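Local coordinates for conserved hypothetical protein (Sulfolobus solfataricus, PDB 2FNA) that is probably an AAA+ ATPase of still unknown cellular role, and binds ADP and magnesium in its nucleotide pocket, at residues 14-19 with 207-212; 41-46 with 176-181; 217-222 with 230-235; 243-248 with 349-354. One frame throughout, in Å; residues are numbered along the deposited sequence. Where two conformers were deposited one is given.

Contact 1: residues 14-19 with 207-212. With ADP (adenosine-5'-diphosphate), chain D.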
# COMPACT_ATOMS: atom_id res chain seq x y z
N ASP A 14 -16.99 9.39 -6.82
CA ASP A 14 -17.12 8.86 -5.47
C ASP A 14 -15.94 9.22 -4.56
O ASP A 14 -15.84 8.71 -3.46
CB ASP A 14 -17.22 7.33 -5.53
CG ASP A 14 -18.39 6.82 -6.38
OD1 ASP A 14 -19.44 7.49 -6.46
OD2 ASP A 14 -18.27 5.71 -6.94
N PHE A 15 -15.07 10.13 -4.99
CA PHE A 15 -13.80 10.30 -4.34
C PHE A 15 -13.55 11.77 -4.06
O PHE A 15 -13.62 12.59 -4.95
CB PHE A 15 -12.73 9.70 -5.27
CG PHE A 15 -11.42 9.47 -4.63
CD1 PHE A 15 -11.22 8.34 -3.82
CD2 PHE A 15 -10.35 10.33 -4.86
CE1 PHE A 15 -9.99 8.11 -3.25
CE2 PHE A 15 -9.13 10.10 -4.28
CZ PHE A 15 -8.95 8.97 -3.47
N PHE A 16 -13.25 12.10 -2.81
CA PHE A 16 -12.97 13.49 -2.39
C PHE A 16 -11.58 14.00 -2.80
O PHE A 16 -10.57 13.46 -2.34
CB PHE A 16 -13.07 13.59 -0.88
CG PHE A 16 -12.75 14.94 -0.33
CD1 PHE A 16 -13.53 16.04 -0.67
CD2 PHE A 16 -11.71 15.12 0.57
CE1 PHE A 16 -13.25 17.28 -0.14
CE2 PHE A 16 -11.44 16.36 1.11
CZ PHE A 16 -12.20 17.43 0.76
N ASP A 17 -11.55 15.05 -3.62
CA ASP A 17 -10.34 15.73 -4.10
C ASP A 17 -9.20 14.80 -4.49
O ASP A 17 -9.41 13.92 -5.33
CB ASP A 17 -9.87 16.85 -3.15
CG ASP A 17 -9.10 17.99 -3.88
OD1 ASP A 17 -8.68 17.88 -5.08
OD2 ASP A 17 -8.93 19.05 -3.22
N ARG A 18 -8.02 14.99 -3.88
CA ARG A 18 -6.75 14.48 -4.41
C ARG A 18 -6.57 14.68 -5.92
O ARG A 18 -5.97 13.84 -6.58
CB ARG A 18 -6.55 12.99 -4.08
CG ARG A 18 -6.86 12.61 -2.69
CD ARG A 18 -5.92 13.19 -1.64
NE ARG A 18 -5.92 12.29 -0.50
CZ ARG A 18 -5.43 12.56 0.70
NH1 ARG A 18 -4.87 13.74 0.94
NH2 ARG A 18 -5.48 11.61 1.63
N GLU A 19 -7.05 15.79 -6.47
CA GLU A 19 -6.98 16.00 -7.91
C GLU A 19 -5.56 16.13 -8.45
O GLU A 19 -5.26 15.61 -9.51
CB GLU A 19 -7.83 17.21 -8.34
CG GLU A 19 -9.30 17.00 -7.99
CD GLU A 19 -10.29 17.62 -8.98
OE1 GLU A 19 -10.01 18.71 -9.53
OE2 GLU A 19 -11.35 16.99 -9.19
N LYS A 207 -1.30 11.88 1.96
CA LYS A 207 -1.15 12.16 3.38
C LYS A 207 -2.53 12.03 4.00
O LYS A 207 -3.52 12.13 3.29
CB LYS A 207 -0.49 13.55 3.62
CG LYS A 207 1.04 13.50 3.31
CD LYS A 207 1.72 14.80 3.55
CE LYS A 207 3.17 14.77 3.05
NZ LYS A 207 4.01 13.67 3.69
N PRO A 208 -2.59 11.75 5.30
CA PRO A 208 -3.84 11.86 6.03
C PRO A 208 -4.47 13.21 5.76
O PRO A 208 -3.75 14.21 5.52
CB PRO A 208 -3.38 11.83 7.49
CG PRO A 208 -2.17 11.01 7.47
CD PRO A 208 -1.48 11.37 6.19
N PHE A 209 -5.79 13.28 5.85
CA PHE A 209 -6.44 14.58 5.85
C PHE A 209 -6.01 15.46 7.02
O PHE A 209 -5.88 14.99 8.17
CB PHE A 209 -7.96 14.42 5.88
CG PHE A 209 -8.55 13.72 4.66
CD1 PHE A 209 -8.06 13.95 3.40
CD2 PHE A 209 -9.65 12.90 4.79
CE1 PHE A 209 -8.63 13.31 2.28
CE2 PHE A 209 -10.23 12.27 3.68
CZ PHE A 209 -9.73 12.50 2.43
N SER A 210 -5.78 16.75 6.74
CA SER A 210 -5.72 17.75 7.77
C SER A 210 -7.12 17.91 8.39
O SER A 210 -8.10 17.31 7.93
CB SER A 210 -5.30 19.08 7.15
OG SER A 210 -6.39 19.57 6.38
N ARG A 211 -7.21 18.74 9.43
CA ARG A 211 -8.47 18.99 10.12
C ARG A 211 -9.52 19.50 9.16
O ARG A 211 -10.67 19.05 9.17
CB ARG A 211 -8.29 20.01 11.23
CG ARG A 211 -9.52 20.27 12.03
CD ARG A 211 -9.26 21.33 13.09
NE ARG A 211 -10.43 22.19 13.34
CZ ARG A 211 -10.89 23.12 12.48
NH1 ARG A 211 -10.30 23.34 11.32
NH2 ARG A 211 -11.96 23.84 12.80
N GLU A 212 -9.08 20.43 8.33
CA GLU A 212 -9.95 21.14 7.40
C GLU A 212 -10.37 20.25 6.24
O GLU A 212 -11.51 20.32 5.82
CB GLU A 212 -9.26 22.45 6.93
CG GLU A 212 -8.97 23.49 8.07
CD GLU A 212 -7.73 23.17 8.98
OE1 GLU A 212 -6.85 22.35 8.62
OE2 GLU A 212 -7.64 23.77 10.08
PB ADP D . -4.86 2.38 0.64
O1B ADP D . -3.99 3.60 0.69
O2B ADP D . -4.78 1.58 1.94
O3B ADP D . -4.79 1.55 -0.60
PA ADP D . -7.71 2.61 -0.10
O1A ADP D . -7.76 3.09 -1.52
O2A ADP D . -7.90 1.16 0.01
O3A ADP D . -6.38 3.04 0.74
O5' ADP D . -8.75 3.50 0.71
C5' ADP D . -9.12 3.22 2.06
C4' ADP D . -10.60 3.52 2.27
O4' ADP D . -10.84 4.92 2.33
C3' ADP D . -11.50 3.02 1.19
O3' ADP D . -12.79 2.78 1.79
C2' ADP D . -11.64 4.19 0.24
O2' ADP D . -12.85 4.17 -0.49
C1' ADP D . -11.63 5.33 1.22
N9 ADP D . -11.02 6.57 0.75
C8 ADP D . -9.73 6.93 0.90
N7 ADP D . -9.52 8.15 0.42
C5 ADP D . -10.71 8.59 -0.07
C6 ADP D . -11.22 9.82 -0.73
N6 ADP D . -10.39 10.85 -0.99
N1 ADP D . -12.54 9.89 -1.05
C2 ADP D . -13.39 8.88 -0.78
N3 ADP D . -13.00 7.74 -0.18
C4 ADP D . -11.70 7.56 0.18
O HOH W 1 -3.93 15.33 2.85

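Contact 2: residues 41-46 with 176-181. With MG (magnesium ion), chain C; ADP (adenosine-5'-diphosphate), chain D.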
# COMPACT_ATOMS: atom_id res chain seq x y z
N THR A 41 -4.95 5.54 3.05
CA THR A 41 -4.87 6.93 2.59
C THR A 41 -5.42 7.12 1.15
O THR A 41 -5.51 8.24 0.68
CB THR A 41 -3.44 7.53 2.73
OG1 THR A 41 -2.49 6.66 2.14
CG2 THR A 41 -3.07 7.77 4.21
N GLY A 42 -5.80 6.03 0.49
CA GLY A 42 -6.45 6.09 -0.81
C GLY A 42 -5.58 5.67 -1.97
O GLY A 42 -5.93 5.96 -3.12
N LYS A 43 -4.47 4.97 -1.69
CA LYS A 43 -3.52 4.63 -2.75
C LYS A 43 -4.20 3.72 -3.78
O LYS A 43 -4.19 4.03 -4.96
CB LYS A 43 -2.24 3.98 -2.21
CG LYS A 43 -1.41 4.84 -1.26
CD LYS A 43 -0.16 4.11 -0.80
CE LYS A 43 -0.45 2.84 0.02
NZ LYS A 43 -1.18 3.14 1.28
N SER A 44 -4.79 2.62 -3.34
CA SER A 44 -5.43 1.70 -4.29
C SER A 44 -6.56 2.41 -5.05
O SER A 44 -6.74 2.19 -6.25
CB SER A 44 -5.92 0.40 -3.62
OG SER A 44 -4.86 -0.35 -3.02
N SER A 45 -7.30 3.28 -4.36
CA SER A 45 -8.35 4.11 -4.98
C SER A 45 -7.86 4.99 -6.15
O SER A 45 -8.47 4.99 -7.26
CB SER A 45 -9.07 4.97 -3.92
OG SER A 45 -9.70 4.20 -2.88
N ILE A 46 -6.81 5.77 -5.94
CA ILE A 46 -6.38 6.66 -7.03
C ILE A 46 -5.80 5.89 -8.19
O ILE A 46 -5.88 6.34 -9.32
CB ILE A 46 -5.40 7.77 -6.61
CG1 ILE A 46 -4.06 7.23 -6.10
CG2 ILE A 46 -6.05 8.73 -5.64
CD1 ILE A 46 -2.95 8.29 -6.18
N SER A 176 2.83 0.86 -5.60
CA SER A 176 2.39 1.51 -4.39
C SER A 176 2.99 0.84 -3.17
O SER A 176 3.36 -0.33 -3.23
CB SER A 176 0.86 1.47 -4.29
OG SER A 176 0.43 0.16 -3.99
N GLY A 177 3.11 1.58 -2.08
CA GLY A 177 3.49 0.95 -0.83
C GLY A 177 3.07 1.68 0.39
O GLY A 177 3.33 2.88 0.54
N SER A 178 2.45 0.95 1.31
CA SER A 178 2.04 1.50 2.59
C SER A 178 3.19 1.60 3.57
O SER A 178 3.05 2.25 4.59
CB SER A 178 0.92 0.66 3.21
OG SER A 178 -0.27 0.79 2.43
N GLU A 179 4.31 0.92 3.27
CA GLU A 179 5.48 0.83 4.14
C GLU A 179 6.60 1.47 3.32
O GLU A 179 7.30 0.79 2.56
CB GLU A 179 5.80 -0.64 4.46
CG GLU A 179 4.73 -1.39 5.27
CD GLU A 179 4.85 -2.93 5.19
OE1 GLU A 179 4.98 -3.49 4.07
OE2 GLU A 179 4.77 -3.60 6.26
N MSE A 180 6.76 2.77 3.45
CA MSE A 180 7.60 3.54 2.52
C MSE A 180 9.04 3.07 2.49
O MSE A 180 9.58 2.85 1.43
CB MSE A 180 7.58 5.01 2.90
CG MSE A 180 8.13 5.94 1.80
SE MSE A 180 8.17 7.77 2.52
CE MSE A 180 8.37 7.52 4.48
N GLY A 181 9.65 2.94 3.65
CA GLY A 181 11.05 2.54 3.74
C GLY A 181 11.26 1.18 3.12
O GLY A 181 12.27 0.97 2.47
MG MG C . -4.35 -0.38 -0.93
PB ADP D . -4.86 2.38 0.64
O1B ADP D . -3.99 3.60 0.69
O2B ADP D . -4.78 1.58 1.94
O3B ADP D . -4.79 1.55 -0.60
PA ADP D . -7.71 2.61 -0.10
O1A ADP D . -7.76 3.09 -1.52
O2A ADP D . -7.90 1.16 0.01
O3A ADP D . -6.38 3.04 0.74
O5' ADP D . -8.75 3.50 0.71
C5' ADP D . -9.12 3.22 2.06
C4' ADP D . -10.60 3.52 2.27
O4' ADP D . -10.84 4.92 2.33
C3' ADP D . -11.50 3.02 1.19
O3' ADP D . -12.79 2.78 1.79
C2' ADP D . -11.64 4.19 0.24
O2' ADP D . -12.85 4.17 -0.49
C1' ADP D . -11.63 5.33 1.22
N9 ADP D . -11.02 6.57 0.75
C8 ADP D . -9.73 6.93 0.90
N7 ADP D . -9.52 8.15 0.42
C5 ADP D . -10.71 8.59 -0.07
C6 ADP D . -11.22 9.82 -0.73
N6 ADP D . -10.39 10.85 -0.99
N1 ADP D . -12.54 9.89 -1.05
C2 ADP D . -13.39 8.88 -0.78
N3 ADP D . -13.00 7.74 -0.18
C4 ADP D . -11.70 7.56 0.18
O HOH W 2 -3.77 -0.65 1.09
O HOH W 3 -2.49 -0.12 -1.59
O HOH W 4 -6.38 -0.83 -0.58
O HOH W 5 -4.04 -2.45 -1.33

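Contact 3: residues 217-222 with 230-235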
# COMPACT_ATOMS: atom_id res chain seq x y z
N PHE A 217 -14.41 16.58 3.89
CA PHE A 217 -14.73 15.24 3.37
C PHE A 217 -16.07 14.74 3.91
O PHE A 217 -16.94 14.26 3.17
CB PHE A 217 -13.59 14.27 3.77
CG PHE A 217 -13.88 12.82 3.50
CD1 PHE A 217 -13.95 12.36 2.20
CD2 PHE A 217 -14.07 11.92 4.55
CE1 PHE A 217 -14.21 11.04 1.93
CE2 PHE A 217 -14.32 10.60 4.28
CZ PHE A 217 -14.41 10.14 2.96
N LEU A 218 -16.23 14.87 5.21
CA LEU A 218 -17.46 14.44 5.88
C LEU A 218 -18.64 15.29 5.44
O LEU A 218 -19.69 14.75 5.12
CB LEU A 218 -17.31 14.60 7.38
CG LEU A 218 -16.34 13.61 8.00
CD1 LEU A 218 -16.27 13.92 9.43
CD2 LEU A 218 -16.82 12.17 7.77
N ARG A 219 -18.42 16.61 5.46
CA ARG A 219 -19.42 17.58 5.00
C ARG A 219 -19.92 17.20 3.62
O ARG A 219 -21.11 17.16 3.37
CB ARG A 219 -18.83 19.01 4.92
CG ARG A 219 -19.89 20.09 4.84
CD ARG A 219 -19.43 21.43 4.20
NE ARG A 219 -19.07 21.48 2.76
CZ ARG A 219 -19.53 20.72 1.76
NH1 ARG A 219 -20.41 19.75 1.95
NH2 ARG A 219 -19.10 20.93 0.53
N ARG A 220 -19.00 16.91 2.72
CA ARG A 220 -19.39 16.51 1.38
C ARG A 220 -20.21 15.22 1.34
O ARG A 220 -21.16 15.12 0.58
CB ARG A 220 -18.18 16.41 0.47
CG ARG A 220 -18.53 15.75 -0.83
CD ARG A 220 -17.57 16.02 -1.94
NE ARG A 220 -17.76 14.97 -2.93
CZ ARG A 220 -17.01 14.81 -4.01
NH1 ARG A 220 -16.01 15.65 -4.26
NH2 ARG A 220 -17.28 13.80 -4.84
N GLY A 221 -19.88 14.23 2.16
CA GLY A 221 -20.59 12.95 2.10
C GLY A 221 -21.97 13.03 2.72
O GLY A 221 -22.91 12.34 2.29
N PHE A 222 -22.10 13.86 3.75
CA PHE A 222 -23.42 14.10 4.37
C PHE A 222 -24.36 14.95 3.52
O PHE A 222 -25.58 14.65 3.40
CB PHE A 222 -23.23 14.70 5.78
CG PHE A 222 -22.59 13.74 6.75
CD1 PHE A 222 -22.91 12.38 6.74
CD2 PHE A 222 -21.64 14.17 7.67
CE1 PHE A 222 -22.33 11.49 7.64
CE2 PHE A 222 -21.07 13.30 8.57
CZ PHE A 222 -21.40 11.95 8.55
N LYS A 230 -23.67 18.12 12.39
CA LYS A 230 -23.12 19.29 13.10
C LYS A 230 -21.73 19.06 13.74
O LYS A 230 -20.87 19.97 13.73
CB LYS A 230 -24.12 19.77 14.16
CG LYS A 230 -25.26 20.63 13.60
N ASP A 231 -21.50 17.84 14.21
CA ASP A 231 -20.36 17.52 15.08
C ASP A 231 -19.04 17.15 14.37
O ASP A 231 -18.38 16.18 14.75
CB ASP A 231 -20.77 16.34 15.97
CG ASP A 231 -21.90 16.69 16.88
OD1 ASP A 231 -21.66 17.49 17.82
OD2 ASP A 231 -23.01 16.16 16.66
N TYR A 232 -18.65 17.90 13.36
CA TYR A 232 -17.47 17.56 12.60
C TYR A 232 -16.19 17.57 13.44
O TYR A 232 -15.31 16.76 13.22
CB TYR A 232 -17.31 18.50 11.41
CG TYR A 232 -18.42 18.42 10.41
CD1 TYR A 232 -18.47 17.38 9.47
CD2 TYR A 232 -19.41 19.39 10.36
CE1 TYR A 232 -19.51 17.30 8.54
CE2 TYR A 232 -20.43 19.34 9.42
CZ TYR A 232 -20.47 18.30 8.50
OH TYR A 232 -21.49 18.27 7.59
N GLU A 233 -16.08 18.49 14.40
CA GLU A 233 -14.84 18.66 15.15
C GLU A 233 -14.58 17.50 16.08
O GLU A 233 -13.44 17.05 16.21
CB GLU A 233 -14.86 19.95 15.99
CG GLU A 233 -14.94 21.21 15.18
CD GLU A 233 -13.67 21.49 14.45
OE1 GLU A 233 -12.58 21.20 14.99
OE2 GLU A 233 -13.78 22.02 13.33
N VAL A 234 -15.62 17.01 16.75
CA VAL A 234 -15.45 15.87 17.62
C VAL A 234 -15.08 14.62 16.81
O VAL A 234 -14.33 13.77 17.29
CB VAL A 234 -16.67 15.59 18.53
CG1 VAL A 234 -17.88 15.18 17.75
CG2 VAL A 234 -16.32 14.50 19.56
N VAL A 235 -15.60 14.51 15.59
CA VAL A 235 -15.28 13.35 14.77
C VAL A 235 -13.78 13.41 14.46
O VAL A 235 -13.10 12.43 14.67
CB VAL A 235 -16.11 13.26 13.47
CG1 VAL A 235 -15.64 12.06 12.61
CG2 VAL A 235 -17.58 13.10 13.78

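Contact 4: residues 243-248 with 349-354. With ADP (adenosine-5'-diphosphate), chain D.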
# COMPACT_ATOMS: atom_id res chain seq x y z
N PRO A 243 -8.09 8.75 5.84
CA PRO A 243 -9.34 8.71 5.07
C PRO A 243 -10.20 7.46 5.26
O PRO A 243 -11.43 7.57 5.31
CB PRO A 243 -8.87 8.83 3.61
CG PRO A 243 -7.62 9.62 3.70
CD PRO A 243 -6.95 9.10 4.99
N GLY A 244 -9.55 6.30 5.32
CA GLY A 244 -10.24 5.03 5.48
C GLY A 244 -11.08 4.97 6.74
O GLY A 244 -12.18 4.40 6.72
N TRP A 245 -10.59 5.55 7.84
CA TRP A 245 -11.36 5.49 9.08
C TRP A 245 -12.54 6.49 9.03
O TRP A 245 -13.64 6.21 9.55
CB TRP A 245 -10.52 5.83 10.29
CG TRP A 245 -9.32 4.98 10.56
CD1 TRP A 245 -8.15 5.43 10.99
CD2 TRP A 245 -9.20 3.54 10.49
NE1 TRP A 245 -7.28 4.40 11.19
CE2 TRP A 245 -7.90 3.23 10.89
CE3 TRP A 245 -10.06 2.50 10.14
CZ2 TRP A 245 -7.42 1.92 10.95
CZ3 TRP A 245 -9.58 1.19 10.19
CH2 TRP A 245 -8.28 0.92 10.59
N LEU A 246 -12.31 7.65 8.43
CA LEU A 246 -13.36 8.66 8.28
C LEU A 246 -14.49 8.16 7.37
O LEU A 246 -15.67 8.45 7.60
CB LEU A 246 -12.75 9.94 7.70
CG LEU A 246 -11.89 10.71 8.72
CD1 LEU A 246 -11.20 11.83 8.05
CD2 LEU A 246 -12.73 11.25 9.87
N THR A 247 -14.09 7.42 6.33
CA THR A 247 -15.03 6.77 5.41
C THR A 247 -15.94 5.76 6.12
O THR A 247 -17.14 5.76 5.89
CB THR A 247 -14.25 6.03 4.29
OG1 THR A 247 -13.42 6.96 3.59
CG2 THR A 247 -15.18 5.35 3.25
N TYR A 248 -15.35 4.86 6.91
CA TYR A 248 -16.09 3.88 7.69
C TYR A 248 -17.07 4.59 8.64
O TYR A 248 -18.21 4.28 8.64
CB TYR A 248 -15.12 3.02 8.49
CG TYR A 248 -15.75 1.80 9.13
CD1 TYR A 248 -15.88 0.62 8.40
CD2 TYR A 248 -16.20 1.81 10.45
CE1 TYR A 248 -16.45 -0.53 8.98
CE2 TYR A 248 -16.77 0.67 11.01
CZ TYR A 248 -16.90 -0.49 10.28
OH TYR A 248 -17.49 -1.66 10.83
N GLU A 349 -0.24 7.27 13.01
CA GLU A 349 -1.55 7.93 13.03
C GLU A 349 -2.29 7.65 14.37
O GLU A 349 -1.96 6.71 15.08
CB GLU A 349 -2.38 7.52 11.80
CG GLU A 349 -2.81 6.07 11.73
CD GLU A 349 -4.23 5.80 12.25
OE1 GLU A 349 -4.97 6.76 12.65
OE2 GLU A 349 -4.59 4.62 12.26
N PRO A 350 -3.26 8.49 14.74
CA PRO A 350 -3.88 8.48 16.06
C PRO A 350 -4.50 7.16 16.49
O PRO A 350 -4.46 6.82 17.66
CB PRO A 350 -5.00 9.49 15.90
CG PRO A 350 -4.51 10.40 14.87
CD PRO A 350 -3.79 9.59 13.92
N LEU A 351 -5.09 6.42 15.58
CA LEU A 351 -5.70 5.18 16.02
C LEU A 351 -4.70 4.04 16.28
O LEU A 351 -5.03 3.05 16.96
CB LEU A 351 -6.80 4.79 15.05
CG LEU A 351 -7.94 5.78 14.90
CD1 LEU A 351 -9.18 5.09 14.36
CD2 LEU A 351 -8.25 6.53 16.22
N ILE A 352 -3.48 4.16 15.77
CA ILE A 352 -2.41 3.26 16.20
C ILE A 352 -2.01 3.56 17.66
O ILE A 352 -1.74 2.64 18.43
CB ILE A 352 -1.19 3.35 15.30
CG1 ILE A 352 -1.55 2.93 13.89
CG2 ILE A 352 -0.09 2.44 15.83
CD1 ILE A 352 -0.41 3.02 12.94
N SER A 353 -1.98 4.83 18.04
CA SER A 353 -1.81 5.17 19.46
C SER A 353 -2.90 4.51 20.26
O SER A 353 -2.64 3.84 21.24
CB SER A 353 -1.88 6.68 19.69
OG SER A 353 -1.07 7.33 18.74
N LEU A 354 -4.14 4.72 19.82
CA LEU A 354 -5.27 4.19 20.54
C LEU A 354 -5.18 2.68 20.71
O LEU A 354 -5.44 2.18 21.78
CB LEU A 354 -6.57 4.54 19.82
CG LEU A 354 -7.83 4.19 20.59
CD1 LEU A 354 -8.05 5.23 21.67
CD2 LEU A 354 -9.03 4.10 19.65
PB ADP D . -4.86 2.38 0.64
O1B ADP D . -3.99 3.60 0.69
O2B ADP D . -4.78 1.58 1.94
O3B ADP D . -4.79 1.55 -0.60
PA ADP D . -7.71 2.61 -0.10
O1A ADP D . -7.76 3.09 -1.52
O2A ADP D . -7.90 1.16 0.01
O3A ADP D . -6.38 3.04 0.74
O5' ADP D . -8.75 3.50 0.71
C5' ADP D . -9.12 3.22 2.06
C4' ADP D . -10.60 3.52 2.27
O4' ADP D . -10.84 4.92 2.33
C3' ADP D . -11.50 3.02 1.19
O3' ADP D . -12.79 2.78 1.79
C2' ADP D . -11.64 4.19 0.24
O2' ADP D . -12.85 4.17 -0.49
C1' ADP D . -11.63 5.33 1.22
N9 ADP D . -11.02 6.57 0.75
C8 ADP D . -9.73 6.93 0.90
N7 ADP D . -9.52 8.15 0.42
C5 ADP D . -10.71 8.59 -0.07
C6 ADP D . -11.22 9.82 -0.73
N6 ADP D . -10.39 10.85 -0.99
N1 ADP D . -12.54 9.89 -1.05
C2 ADP D . -13.39 8.88 -0.78
N3 ADP D . -13.00 7.74 -0.18
C4 ADP D . -11.70 7.56 0.18

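Contact 1: residues 14-19 with 207-212
Phe-16 and Phe-209 meet beside the adenine of ADP, in the cleft between the P-loop core and the helical part of this AAA+ ATPase. The backbone of Phe-16 reads the base: its N donates to ADP N1 (2.9 Å) and its O accepts from ADP N6 (2.9 Å), a pairing that any residue type but proline could make. Aromatic rings suit the surroundings of a flat base. Phe-15 has CG on the side of CB away from its backbone N (chi1 -165°), which lays one face of the ring against the adenine, ADP N6 above its centre and CE1 3.3 Å from ADP C6. Shortening this residue to an alanine would probably leave that part of the base without its broad apolar cover and let it shift, despite the backbone bonds. Phe-209 turns its edge to ADP N6, while the edge of Phe-16 points at the face of Phe-209 in an offset edge-to-face pair, the planes 82° apart.

Farther out, Arg-18 crosses Phe-209, whose CE1 lies over the middle of the guanidinium, 3.6 Å from NH2. NH2 also donates to Lys-207 O at 2.6 Å, and NH1 adds a weak bond to the same oxygen, so a long, multiply donating side chain ties the two loops together. NH1 donates as well to a water, 2.7 Å away, which may donate to Pro-208 O.

Contact 2: residues 41-46 with 176-181
Lys-43, of what fits a Walker A P-loop, reaches from the start of helix 43-54 to Ser-178, near the C-terminal end of strand 171-177. Its chain bends at chi3 and chi4 (-64° and -62°), which lays CE 3.7 Å from Gly-177 C and brings NZ to Ser-178 OG at 2.8 Å and to ADP O1B at 2.9 Å; Gly-37 O is its third acceptor. Lysine suits the place because one charged end can serve all three. A serine suits position 178 because its hydroxyl can accept from Lys-43 NZ and still be hydrogen-bonded to Glu-145. Strands 171-177 and 32-37 are neighbours in the parallel 2-3-4-1-5 sheet, and Ser-178 stands about where AAA+ ATPases carry their sensor 1 residue. Around the phosphates, backbone amides do much of the work: Lys-43 N donates to ADP O1B (2.8 Å) and Ser-44 N to ADP O3B. Gly-42 has a positive phi, 107°, at which a CB would jam against the preceding carbonyl and press on the adenine. Ser-44 OG binds magnesium at 2.1 Å, with ADP O3B and four waters completing six ligands, and it is also hydrogen-bonded to Asp-144, probably of Walker B. Ser-45 OG donates to ADP O1A at 2.6 Å.

Contact 3: residues 217-222 with 230-235
Tyr-232 drives its ring across helix 211-225, so that Leu-218 CB meets the ring at its edge, 3.7 Å from CD1. The far end of the ring goes on over the backbone at Arg-219: Tyr-232 CE1 comes within 3.3 Å of Arg-219 N, and Tyr-232 OH lies 3.4 Å from Arg-219 CA. Tyrosine suits this central place because a long, flat ring can span the gap from helix 232-239 to that backbone. CG of Tyr-232 stands opposite the carbonyl carbon (chi1 -63°), which swings the ring toward the other helix although the bond to CB does not point there. The aliphatic CB and CG of Arg-219 pass obliquely by the phenol; in the conformer described the charged end leads off to Glu-216. Arginine suits this margin because its methylenes can pack while its charge stays outside.

Helices 211-225 and 232-239 follow one another through a short loop and belong to the helical region beside the nucleotide, consistent with the small lid domain of AAA+ ATPases. Deeper in, Leu-218 and Val-235 reach tip to tip, CD1 to CG1 at 3.7 Å, two branched apolar residues meeting between the helices. Phe-222 runs past Tyr-232 in the opposite direction, and Tyr-232 CE1 sits at the edge of the Phe-222 ring, 3.9 Å from CD2. Phe-229, from the intervening loop, stacks on Phe-222 and also meets Tyr-232.

Contact 4: residues 243-248 with 349-354
Glu-349 has CG wedged between its backbone N and carbonyl carbon (chi1 66°) and bends again at chi2 (97°), which folds the carboxylate back toward its own helix start while Trp-245 reaches across to it. The contact joins helix 243-256, in the helical region next to ADP, to helix 350-355 near the C-terminus, where the sequence suggests a winged helix-turn-helix region. Trp-245 NE1 donates to Glu-349 OE2 at 2.9 Å in an almost straight bond (175°), the oxygen in the plane of the indole but the donor above that of the carboxylate. Glu-349 OE1 accepts from Leu-351 N at 3.0 Å, capping helix 350-355. Both oxygens of this buried acid are thus held, and the helix start would probably steady its charge. Leu-351 suits the indole face: CD1 makes a CH-pi contact 3.7 Å from the centroid of the five-membered ring. Replacing Trp-245 with a leucine would probably leave Glu-349 OE2 without its donor and Leu-351 without the flat surface it packs on. On the nucleotide side Gly-244 comes close to the ribose, where a CB would press on ADP C5', and Thr-247 OG1 turns back to donate to Pro-243 O at 2.7 Å.

Contact 2 lies deepest, its centre about 4 Å from that of the chain, and its chemistry is polar and charged: a lysine, phosphates and magnesium between sheet and P-loop. Contacts 1 and 4 also touch ADP, contact 1 at the base, contact 4 at base and ribose, and mix apolar surfaces with a few directed bonds; contact 4 is buried, contact 1 only partly. Contact 3, the most peripheral, its centre about 26 Å from that of the chain, is nevertheless buried and rests on apolar packing. Contacts 1 and 3 share helix 211-225, joined by the Arg-211 to Glu-233 salt bridge. Leu-246 links contacts 3 and 4, and Pro-243 touches both Phe-209 and Thr-41.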